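Local coordinates for protein insecticidal Delta-Endotoxin Cry8Ea1 (Bacillus Thuringiensis, PDB 3EB7) that kills underground larvae of Holotrichia parallela as an insecticidal crystal toxin, probably by inserting its N-terminal helical bundle into gut-cell membranes to form pores, at residues Q47-I50 and F51-Q54; R68-A71 and L72-E76; L147-A150 and S151-E155; W157-T161 and T162-N166. All coordinates share one frame; numbering follows the deposited sequence.

Followed from the N terminus, the four contacts come strictly in series; none nests in or crosses another, and each joins adjacent segments, so none closes a long loop. Contact 1 lies in helix 47-59 and contact 2 in the next helix, 65-93. Their centres are 11 Å apart, and M52 and W48 of the first pack on A71, L72 and L75 of the second. Contact 3 lies where helix 133-153 runs into a loop, and contact 4 where that loop enters helix 161-191, with centres 9 Å apart. The two pairs stay separate, nearest atoms at least about 14 Å apart, yet all four belong to the helical N-terminal domain.

Contact 1 of 4, residues Q47-I50 and F51-Q54; sequences QWEI and FMEQ
E53 N donates to E49 O over 2.9 Å, nearly straight at 172° at the hydrogen. It is one of three i to i+4 bonds that define these early turns of helix 47-59, in the N-terminal helical bundle of a three-domain Cry toxin. M52 N to W48 O (3.2 Å) and Q54 N to I50 O (3.0 Å) complete the set. The same spacing brings two acids together: E49 OE2 lies 2.6 Å from E53 OE2, so one carboxyl group probably holds a proton there. E49 reaches this place by a bend at chi2 (71°), whereas the E53 chain runs out extended; the two chains cross at about a right angle and their carboxylate planes stand 89° apart. Each acid's other oxygen has a partner beyond these turns: E53 OE1 hydrogen-bonds S2 OG, and E49 OE1 makes a long, weak ion pair with R68. M52 SD sits 4.0 Å from E49 OE1, crossing that chain. On the buried side F51 packs against helices 2-20 and 133-153, its CD1 3.6 Å from Q47 O. W48 meets F51 obliquely, with W48 CE3 4.1 Å from F51 CD1.

Contact 2 of 4, residues R68-A71 and L72-E76; sequences RAKA and LAELE
L75 N to A71 O, at 2.8 Å, and E74 N to K70 O, at 2.9 Å and 173° at the hydrogen, are the shortest of four consecutive i to i+4 bonds in helix 65-93, one of the long helices of the toxin's N-terminal bundle. L72 N to R68 O (3.0 Å) and A73 N to A69 O continue the pattern, so every carbonyl from R68 to A71 accepts from the following turn. Charged ends add little across the turn. K70 and E74 carry opposite charges, but K70 NZ stays 4.8 Å from E74 OE1; the aliphatic part of the lysine does the touching, with K70 CE 3.6 Å from that oxygen, while E74 OE2 hydrogen-bonds S122 OG. R68 likewise finds its salt bridge elsewhere, through NH2 to E56. With CG anti to the backbone N (chi1 177°), the R68 chain runs alongside L72 in the same direction before a bend at chi3 (-31°) turns the guanidinium group. Toward helix 47-59 the packing is apolar: M52 lies against A71 and L72, and L75 against W48. L75 CD1 also folds back over its own helix to 3.4 Å from A71 O. The tightest side-chain meeting is that of R68 CG with L72 CD2, 3.4 Å apart.

Contact 3 of 4, residues L147-A150 and S151-E155; sequences LKDA and SIFGE
F153 N to D149 O, 2.7 Å with 145° at the hydrogen, and I152 N to K148 O, 3.1 Å, keep an i to i+4 helical pattern, but the bonds on either side of them, S151 N to L147 O and G154 N to A150 O, are weak. I152 lies across the lysine of the preceding turn: its CD1 comes 3.5 Å from K148 NZ and 3.8 Å from K148 CG. The K148 chain runs extended until chi4 (68°) folds the ammonium group back over that methyl. This is the C-terminal part of helix 133-153 in the toxin's helical bundle, and phi of F153 is stretched to -121° where the chain nears the loop leading to helix 161-191. The F153 ring lies against the preceding turn, CD1 3.8 Å from D149 CB, and carries I152 CB over the centre of one face, 3.9 Å above its plane. W92 meets this ring edge-to-face, while I29 of helix 26-40 touches D149, I152 and F153. OD2 of the buried D149 carboxylate is hydrogen-bonded to the hydroxyls of both Y33 and Y85.

Contact 4 of 4, residues W157-T161 and T162-N166; sequences WGFST and TAINN
A163 N points almost straight at S160 OG, 175° at the hydrogen, although at 3.3 Å the bond is weak. S160 is thereby the N-cap of helix 161-191, and the flanking residues F159 and I164 form a hydrophobic staple round it. The hydroxyl can reach the amide because OG lies between the backbone N and the carbonyl carbon of S160 (chi1 60°), turned toward the helix start, where amides lack a preceding turn of carbonyls. The S160 carbonyl serves as well: its O accepts from I164 N at 3.0 Å and 169°, so S160 offers acceptors to two successive amides, weakly to A163 through its side chain and more firmly to I164 through its carbonyl. T161 O takes N165 N at 2.9 Å, and T162 O takes N166 N, after which regular helical bonding is established. Upstream, F159 N probably hydrogen-bonds G154 O, and W157 O accepts from R106 NE of helix 99-119, tying the loop back to its neighbours. In the staple, F159 CB rests 3.5 Å from I164 CG1, while the ring's CD2 is 3.9 Å from A163 CB. The same ring is edge-to-face with Y167, and its CE1 comes in plane to the edge of the W157 ring. I164 CD1 packs on G154 and E155. Farther along, the N165 amide lies beside T161, both pointing the same way; its OD1 is hydrogen-bonded to R228 NH2, and its ND2 sits 3.5 Å from T161 CG2.

Contact 1 of 4, residues Q47-I50 and F51-Q54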
loop_
_atom_site.group_PDB
_atom_site.type_symbol
_atom_site.label_atom_id
_atom_site.label_comp_id
_atom_site.label_asym_id
_atom_site.label_seq_id
_atom_site.Cartn_x
_atom_site.Cartn_y
_atom_site.Cartn_z
ATOM N N GLN A 47 -9.667 -5.432 -20.346
ATOM C CA GLN A 47 -8.691 -5.190 -19.271
ATOM C C GLN A 47 -9.105 -5.949 -17.990
ATOM O O GLN A 47 -8.271 -6.344 -17.207
ATOM C CB GLN A 47 -8.451 -3.682 -19.074
ATOM C CG GLN A 47 -7.243 -3.299 -18.217
ATOM C CD GLN A 47 -5.898 -3.721 -18.812
ATOM O OE1 GLN A 47 -4.959 -3.996 -18.075
ATOM N NE2 GLN A 47 -5.822 -3.829 -20.140
ATOM N N TRP A 48 -10.397 -6.217 -17.822
ATOM C CA TRP A 48 -10.883 -7.002 -16.682
ATOM C C TRP A 48 -10.511 -8.506 -16.716
ATOM O O TRP A 48 -10.364 -9.147 -15.662
ATOM C CB TRP A 48 -12.399 -6.827 -16.521
ATOM C CG TRP A 48 -12.804 -5.366 -16.385
ATOM C CD1 TRP A 48 -13.115 -4.509 -17.384
ATOM C CD2 TRP A 48 -12.895 -4.619 -15.171
ATOM N NE1 TRP A 48 -13.424 -3.263 -16.875
ATOM C CE2 TRP A 48 -13.300 -3.306 -15.515
ATOM C CE3 TRP A 48 -12.708 -4.942 -13.821
ATOM C CZ2 TRP A 48 -13.506 -2.309 -14.554
ATOM C CZ3 TRP A 48 -12.912 -3.969 -12.877
ATOM C CH2 TRP A 48 -13.296 -2.658 -13.240
ATOM N N GLU A 49 -10.380 -9.058 -17.926
ATOM C CA GLU A 49 -9.922 -10.444 -18.104
ATOM C C GLU A 49 -8.499 -10.574 -17.575
ATOM O O GLU A 49 -8.181 -11.553 -16.965
ATOM C CB GLU A 49 -10.017 -10.880 -19.583
ATOM C CG GLU A 49 -9.139 -12.073 -19.973
ATOM C CD GLU A 49 -9.611 -13.425 -19.387
ATOM O OE1 GLU A 49 -10.614 -13.469 -18.647
ATOM O OE2 GLU A 49 -8.961 -14.472 -19.678
ATOM N N ILE A 50 -7.658 -9.562 -17.788
ATOM C CA ILE A 50 -6.327 -9.507 -17.165
ATOM C C ILE A 50 -6.306 -9.606 -15.612
ATOM O O ILE A 50 -5.433 -10.282 -15.050
ATOM C CB ILE A 50 -5.555 -8.272 -17.711
ATOM C CG1 ILE A 50 -5.362 -8.443 -19.227
ATOM C CG2 ILE A 50 -4.188 -8.054 -16.982
ATOM C CD1 ILE A 50 -4.916 -7.181 -19.948
ATOM N N PHE A 51 -7.241 -8.946 -14.936
ATOM C CA PHE A 51 -7.436 -9.071 -13.483
ATOM C C PHE A 51 -7.794 -10.501 -13.049
ATOM O O PHE A 51 -7.346 -10.984 -11.992
ATOM C CB PHE A 51 -8.507 -8.068 -12.966
ATOM C CG PHE A 51 -8.040 -6.626 -12.943
ATOM C CD1 PHE A 51 -8.703 -5.652 -13.671
ATOM C CD2 PHE A 51 -6.939 -6.242 -12.161
ATOM C CE1 PHE A 51 -8.270 -4.303 -13.654
ATOM C CE2 PHE A 51 -6.502 -4.897 -12.116
ATOM C CZ PHE A 51 -7.161 -3.940 -12.875
ATOM N N MET A 52 -8.591 -11.178 -13.870
ATOM C CA MET A 52 -8.974 -12.551 -13.580
ATOM C C MET A 52 -7.789 -13.490 -13.773
ATOM O O MET A 52 -7.489 -14.331 -12.907
ATOM C CB MET A 52 -10.130 -12.988 -14.473
ATOM C CG MET A 52 -11.395 -12.231 -14.252
ATOM S SD MET A 52 -12.735 -12.958 -15.271
ATOM C CE MET A 52 -14.031 -11.730 -15.005
ATOM N N GLU A 53 -7.108 -13.340 -14.901
ATOM C CA GLU A 53 -5.915 -14.130 -15.189
ATOM C C GLU A 53 -4.841 -13.991 -14.106
ATOM O O GLU A 53 -4.186 -14.977 -13.720
ATOM C CB GLU A 53 -5.353 -13.778 -16.571
ATOM C CG GLU A 53 -6.320 -14.105 -17.717
ATOM C CD GLU A 53 -5.740 -13.797 -19.117
ATOM O OE1 GLU A 53 -4.581 -13.350 -19.241
ATOM O OE2 GLU A 53 -6.452 -13.998 -20.124
ATOM N N GLN A 54 -4.658 -12.774 -13.621
ATOM C CA GLN A 54 -3.740 -12.525 -12.505
ATOM C C GLN A 54 -4.001 -13.441 -11.298
ATOM O O GLN A 54 -3.147 -14.195 -10.884
ATOM C CB GLN A 54 -3.832 -11.049 -12.065
ATOM C CG GLN A 54 -2.983 -10.755 -10.870
ATOM C CD GLN A 54 -3.342 -9.439 -10.190
ATOM O OE1 GLN A 54 -2.482 -8.820 -9.555
ATOM N NE2 GLN A 54 -4.593 -9.006 -10.323
#

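Contact 2 of 4, residues R68-A71 and L72-E76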
loop_
_atom_site.group_PDB
_atom_site.type_symbol
_atom_site.label_atom_id
_atom_site.label_comp_id
_atom_site.label_asym_id
_atom_site.label_seq_id
_atom_site.Cartn_x
_atom_site.Cartn_y
_atom_site.Cartn_z
ATOM N N ARG A 68 -16.948 -16.556 -15.798
ATOM C CA ARG A 68 -16.064 -15.657 -16.529
ATOM C C ARG A 68 -16.815 -14.891 -17.633
ATOM O O ARG A 68 -16.717 -13.634 -17.719
ATOM C CB ARG A 68 -14.875 -16.402 -17.131
ATOM C CG ARG A 68 -13.956 -15.499 -17.971
ATOM C CD ARG A 68 -12.824 -16.270 -18.693
ATOM N NE ARG A 68 -12.389 -17.450 -17.954
ATOM C CZ ARG A 68 -11.382 -17.480 -17.072
ATOM N NH1 ARG A 68 -10.636 -16.394 -16.815
ATOM N NH2 ARG A 68 -11.106 -18.634 -16.472
ATOM N N ALA A 69 -17.538 -15.643 -18.471
ATOM C CA ALA A 69 -18.275 -15.077 -19.625
ATOM C C ALA A 69 -19.227 -13.962 -19.213
ATOM O O ALA A 69 -19.250 -12.901 -19.853
ATOM C CB ALA A 69 -19.047 -16.151 -20.375
ATOM N N LYS A 70 -19.997 -14.206 -18.148
ATOM C CA LYS A 70 -20.968 -13.233 -17.649
ATOM C C LYS A 70 -20.338 -11.955 -17.089
ATOM O O LYS A 70 -20.725 -10.858 -17.482
ATOM C CB LYS A 70 -21.855 -13.884 -16.609
ATOM C CG LYS A 70 -23.115 -13.147 -16.314
ATOM C CD LYS A 70 -24.003 -14.049 -15.419
ATOM C CE LYS A 70 -25.027 -13.214 -14.633
ATOM N NZ LYS A 70 -26.018 -14.049 -13.871
ATOM N N ALA A 71 -19.381 -12.084 -16.178
ATOM C CA ALA A 71 -18.657 -10.925 -15.631
ATOM C C ALA A 71 -18.029 -10.083 -16.771
ATOM O O ALA A 71 -18.170 -8.885 -16.804
ATOM C CB ALA A 71 -17.594 -11.391 -14.648
ATOM N N LEU A 72 -17.393 -10.731 -17.736
ATOM C CA LEU A 72 -16.793 -10.038 -18.883
ATOM C C LEU A 72 -17.800 -9.260 -19.707
ATOM O O LEU A 72 -17.507 -8.132 -20.124
ATOM C CB LEU A 72 -16.027 -11.041 -19.768
ATOM C CG LEU A 72 -14.512 -11.237 -19.665
ATOM C CD1 LEU A 72 -13.805 -10.644 -18.400
ATOM C CD2 LEU A 72 -14.107 -12.694 -19.926
ATOM N N ALA A 73 -18.979 -9.839 -19.933
ATOM C CA ALA A 73 -20.049 -9.147 -20.667
ATOM C C ALA A 73 -20.611 -7.954 -19.907
ATOM O O ALA A 73 -20.789 -6.867 -20.459
ATOM C CB ALA A 73 -21.175 -10.122 -21.056
ATOM N N GLU A 74 -20.864 -8.165 -18.620
ATOM C CA GLU A 74 -21.315 -7.103 -17.721
ATOM C C GLU A 74 -20.312 -5.974 -17.576
ATOM O O GLU A 74 -20.705 -4.813 -17.545
ATOM C CB GLU A 74 -21.626 -7.692 -16.347
ATOM C CG GLU A 74 -22.765 -8.706 -16.398
ATOM C CD GLU A 74 -23.083 -9.320 -15.039
ATOM O OE1 GLU A 74 -24.236 -9.707 -14.838
ATOM O OE2 GLU A 74 -22.200 -9.437 -14.169
ATOM N N LEU A 75 -19.027 -6.306 -17.470
ATOM C CA LEU A 75 -17.980 -5.276 -17.362
ATOM C C LEU A 75 -17.762 -4.498 -18.660
ATOM O O LEU A 75 -17.410 -3.311 -18.630
ATOM C CB LEU A 75 -16.660 -5.859 -16.835
ATOM C CG LEU A 75 -16.737 -6.261 -15.350
ATOM C CD1 LEU A 75 -15.723 -7.339 -14.984
ATOM C CD2 LEU A 75 -16.603 -5.079 -14.417
ATOM N N GLU A 76 -17.981 -5.153 -19.801
ATOM C CA GLU A 76 -17.814 -4.466 -21.077
ATOM C C GLU A 76 -18.945 -3.483 -21.282
ATOM O O GLU A 76 -18.677 -2.335 -21.618
ATOM C CB GLU A 76 -17.659 -5.426 -22.265
ATOM C CG GLU A 76 -17.468 -4.706 -23.660
ATOM C CD GLU A 76 -16.114 -3.979 -23.775
ATOM O OE1 GLU A 76 -15.131 -4.390 -23.094
ATOM O OE2 GLU A 76 -16.029 -3.014 -24.561
#

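Contact 3 of 4, residues L147-A150 and S151-E155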
loop_
_atom_site.group_PDB
_atom_site.type_symbol
_atom_site.label_atom_id
_atom_site.label_comp_id
_atom_site.label_asym_id
_atom_site.label_seq_id
_atom_site.Cartn_x
_atom_site.Cartn_y
_atom_site.Cartn_z
ATOM N N LEU A 147 -20.976 7.097 -6.462
ATOM C CA LEU A 147 -21.774 7.578 -5.340
ATOM C C LEU A 147 -21.260 8.893 -4.763
ATOM O O LEU A 147 -22.040 9.694 -4.261
ATOM C CB LEU A 147 -21.903 6.490 -4.274
ATOM C CG LEU A 147 -23.138 5.547 -4.325
ATOM C CD1 LEU A 147 -24.053 5.619 -5.570
ATOM C CD2 LEU A 147 -22.683 4.148 -4.112
ATOM N N LYS A 148 -19.968 9.152 -4.863
ATOM C CA LYS A 148 -19.429 10.444 -4.420
ATOM C C LYS A 148 -19.814 11.631 -5.337
ATOM O O LYS A 148 -19.955 12.760 -4.871
ATOM C CB LYS A 148 -17.942 10.321 -4.244
ATOM C CG LYS A 148 -17.148 11.574 -4.200
ATOM C CD LYS A 148 -15.690 11.146 -4.410
ATOM C CE LYS A 148 -14.865 12.243 -5.033
ATOM N NZ LYS A 148 -14.706 13.380 -4.050
ATOM N N ASP A 149 -19.994 11.377 -6.622
ATOM C CA ASP A 149 -20.516 12.399 -7.530
ATOM C C ASP A 149 -21.930 12.853 -7.153
ATOM O O ASP A 149 -22.246 14.063 -7.218
ATOM C CB ASP A 149 -20.516 11.869 -8.963
ATOM C CG ASP A 149 -19.163 11.373 -9.385
ATOM O OD1 ASP A 149 -18.154 11.766 -8.760
ATOM O OD2 ASP A 149 -19.113 10.578 -10.341
ATOM N N ALA A 150 -22.760 11.889 -6.756
ATOM C CA ALA A 150 -24.067 12.184 -6.153
ATOM C C ALA A 150 -23.947 13.170 -5.004
ATOM O O ALA A 150 -24.791 14.039 -4.873
ATOM C CB ALA A 150 -24.748 10.917 -5.674
ATOM N N SER A 151 -22.900 13.052 -4.188
ATOM C CA SER A 151 -22.648 13.991 -3.092
ATOM C C SER A 151 -22.208 15.382 -3.511
ATOM O O SER A 151 -22.542 16.367 -2.872
ATOM C CB SER A 151 -21.598 13.426 -2.139
ATOM O OG SER A 151 -22.236 12.582 -1.229
ATOM N N ILE A 152 -21.409 15.460 -4.553
ATOM C CA ILE A 152 -20.900 16.746 -5.029
ATOM C C ILE A 152 -21.845 17.450 -6.013
ATOM O O ILE A 152 -21.907 18.675 -6.023
ATOM C CB ILE A 152 -19.506 16.575 -5.664
ATOM C CG1 ILE A 152 -18.568 15.918 -4.645
ATOM C CG2 ILE A 152 -18.908 17.919 -6.063
ATOM C CD1 ILE A 152 -17.449 15.149 -5.293
ATOM N N PHE A 153 -22.593 16.679 -6.807
ATOM C CA PHE A 153 -23.327 17.225 -7.934
ATOM C C PHE A 153 -24.834 16.998 -7.854
ATOM O O PHE A 153 -25.583 17.559 -8.641
ATOM C CB PHE A 153 -22.812 16.623 -9.242
ATOM C CG PHE A 153 -21.310 16.715 -9.435
ATOM C CD1 PHE A 153 -20.591 15.599 -9.884
ATOM C CD2 PHE A 153 -20.624 17.921 -9.228
ATOM C CE1 PHE A 153 -19.216 15.654 -10.091
ATOM C CE2 PHE A 153 -19.237 18.002 -9.429
ATOM C CZ PHE A 153 -18.532 16.853 -9.854
ATOM N N GLY A 154 -25.272 16.172 -6.912
ATOM C CA GLY A 154 -26.665 15.773 -6.825
ATOM C C GLY A 154 -27.653 16.915 -6.764
ATOM O O GLY A 154 -28.609 16.948 -7.520
ATOM N N GLU A 155 -27.429 17.852 -5.857
ATOM C CA GLU A 155 -28.324 18.985 -5.717
ATOM C C GLU A 155 -28.396 19.787 -7.028
ATOM O O GLU A 155 -29.493 20.073 -7.523
ATOM C CB GLU A 155 -27.912 19.829 -4.514
ATOM C CG GLU A 155 -27.965 21.331 -4.723
ATOM C CD GLU A 155 -26.896 22.042 -3.897
ATOM O OE1 GLU A 155 -26.039 22.769 -4.492
ATOM O OE2 GLU A 155 -26.907 21.839 -2.656
#

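Contact 4 of 4, residues W157-T161 and T162-N166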
loop_
_atom_site.group_PDB
_atom_site.type_symbol
_atom_site.label_atom_id
_atom_site.label_comp_id
_atom_site.label_asym_id
_atom_site.label_seq_id
_atom_site.Cartn_x
_atom_site.Cartn_y
_atom_site.Cartn_z
ATOM N N TRP A 157 -27.974 18.700 -10.019
ATOM C CA TRP A 157 -28.762 17.938 -10.986
ATOM C C TRP A 157 -30.212 17.805 -10.575
ATOM O O TRP A 157 -30.985 17.131 -11.263
ATOM C CB TRP A 157 -28.223 16.518 -11.186
ATOM C CG TRP A 157 -26.779 16.414 -11.585
ATOM C CD1 TRP A 157 -26.008 17.375 -12.208
ATOM C CD2 TRP A 157 -25.928 15.270 -11.415
ATOM N NE1 TRP A 157 -24.738 16.890 -12.426
ATOM C CE2 TRP A 157 -24.663 15.604 -11.955
ATOM C CE3 TRP A 157 -26.117 13.995 -10.876
ATOM C CZ2 TRP A 157 -23.588 14.710 -11.946
ATOM C CZ3 TRP A 157 -25.058 13.102 -10.872
ATOM C CH2 TRP A 157 -23.802 13.467 -11.395
ATOM N N GLY A 158 -30.584 18.402 -9.446
ATOM C CA GLY A 158 -31.978 18.377 -9.012
ATOM C C GLY A 158 -32.456 17.136 -8.263
ATOM O O GLY A 158 -33.678 16.835 -8.227
ATOM N N PHE A 159 -31.528 16.413 -7.644
ATOM C CA PHE A 159 -31.944 15.372 -6.719
ATOM C C PHE A 159 -32.548 16.034 -5.492
ATOM O O PHE A 159 -32.158 17.148 -5.120
ATOM C CB PHE A 159 -30.788 14.464 -6.312
ATOM C CG PHE A 159 -30.415 13.452 -7.350
ATOM C CD1 PHE A 159 -29.125 13.432 -7.879
ATOM C CD2 PHE A 159 -31.339 12.502 -7.785
ATOM C CE1 PHE A 159 -28.742 12.492 -8.840
ATOM C CE2 PHE A 159 -30.979 11.543 -8.749
ATOM C CZ PHE A 159 -29.676 11.539 -9.282
ATOM N N SER A 160 -33.525 15.360 -4.885
ATOM C CA SER A 160 -34.074 15.813 -3.622
ATOM C C SER A 160 -33.083 15.506 -2.513
ATOM O O SER A 160 -32.150 14.694 -2.678
ATOM C CB SER A 160 -35.444 15.173 -3.342
ATOM O OG SER A 160 -35.376 13.761 -3.283
ATOM N N THR A 161 -33.282 16.177 -1.392
ATOM C CA THR A 161 -32.530 15.903 -0.188
ATOM C C THR A 161 -32.666 14.432 0.217
ATOM O O THR A 161 -31.710 13.814 0.583
ATOM C CB THR A 161 -32.919 16.891 0.942
ATOM O OG1 THR A 161 -32.571 18.232 0.526
ATOM C CG2 THR A 161 -32.156 16.556 2.256
ATOM N N THR A 162 -33.853 13.872 0.115
ATOM C CA THR A 162 -34.045 12.436 0.363
ATOM C C THR A 162 -33.165 11.507 -0.528
ATOM O O THR A 162 -32.464 10.661 0.004
ATOM C CB THR A 162 -35.568 12.047 0.319
ATOM O OG1 THR A 162 -36.284 12.834 1.283
ATOM C CG2 THR A 162 -35.781 10.577 0.645
ATOM N N ALA A 163 -33.205 11.674 -1.850
ATOM C CA ALA A 163 -32.340 10.928 -2.789
ATOM C C ALA A 163 -30.851 11.045 -2.435
ATOM O O ALA A 163 -30.150 10.045 -2.340
ATOM C CB ALA A 163 -32.581 11.385 -4.247
ATOM N N ILE A 164 -30.401 12.273 -2.210
ATOM C CA ILE A 164 -29.017 12.594 -1.876
ATOM C C ILE A 164 -28.570 11.926 -0.576
ATOM O O ILE A 164 -27.486 11.319 -0.517
ATOM C CB ILE A 164 -28.808 14.122 -1.856
ATOM C CG1 ILE A 164 -28.965 14.646 -3.284
ATOM C CG2 ILE A 164 -27.396 14.507 -1.319
ATOM C CD1 ILE A 164 -29.076 16.199 -3.397
ATOM N N ASN A 165 -29.409 12.011 0.452
ATOM C CA ASN A 165 -29.145 11.301 1.695
ATOM C C ASN A 165 -29.135 9.793 1.533
ATOM O O ASN A 165 -28.312 9.129 2.132
ATOM C CB ASN A 165 -30.127 11.718 2.797
ATOM C CG ASN A 165 -29.791 13.094 3.389
ATOM O OD1 ASN A 165 -28.642 13.556 3.357
ATOM N ND2 ASN A 165 -30.813 13.756 3.923
ATOM N N ASN A 166 -30.054 9.254 0.739
ATOM C CA ASN A 166 -30.076 7.823 0.455
ATOM C C ASN A 166 -28.769 7.355 -0.209
ATOM O O ASN A 166 -28.226 6.310 0.171
ATOM C CB ASN A 166 -31.262 7.467 -0.440
ATOM C CG ASN A 166 -32.589 7.511 0.294
ATOM O OD1 ASN A 166 -32.631 7.478 1.540
ATOM N ND2 ASN A 166 -33.689 7.610 -0.470
#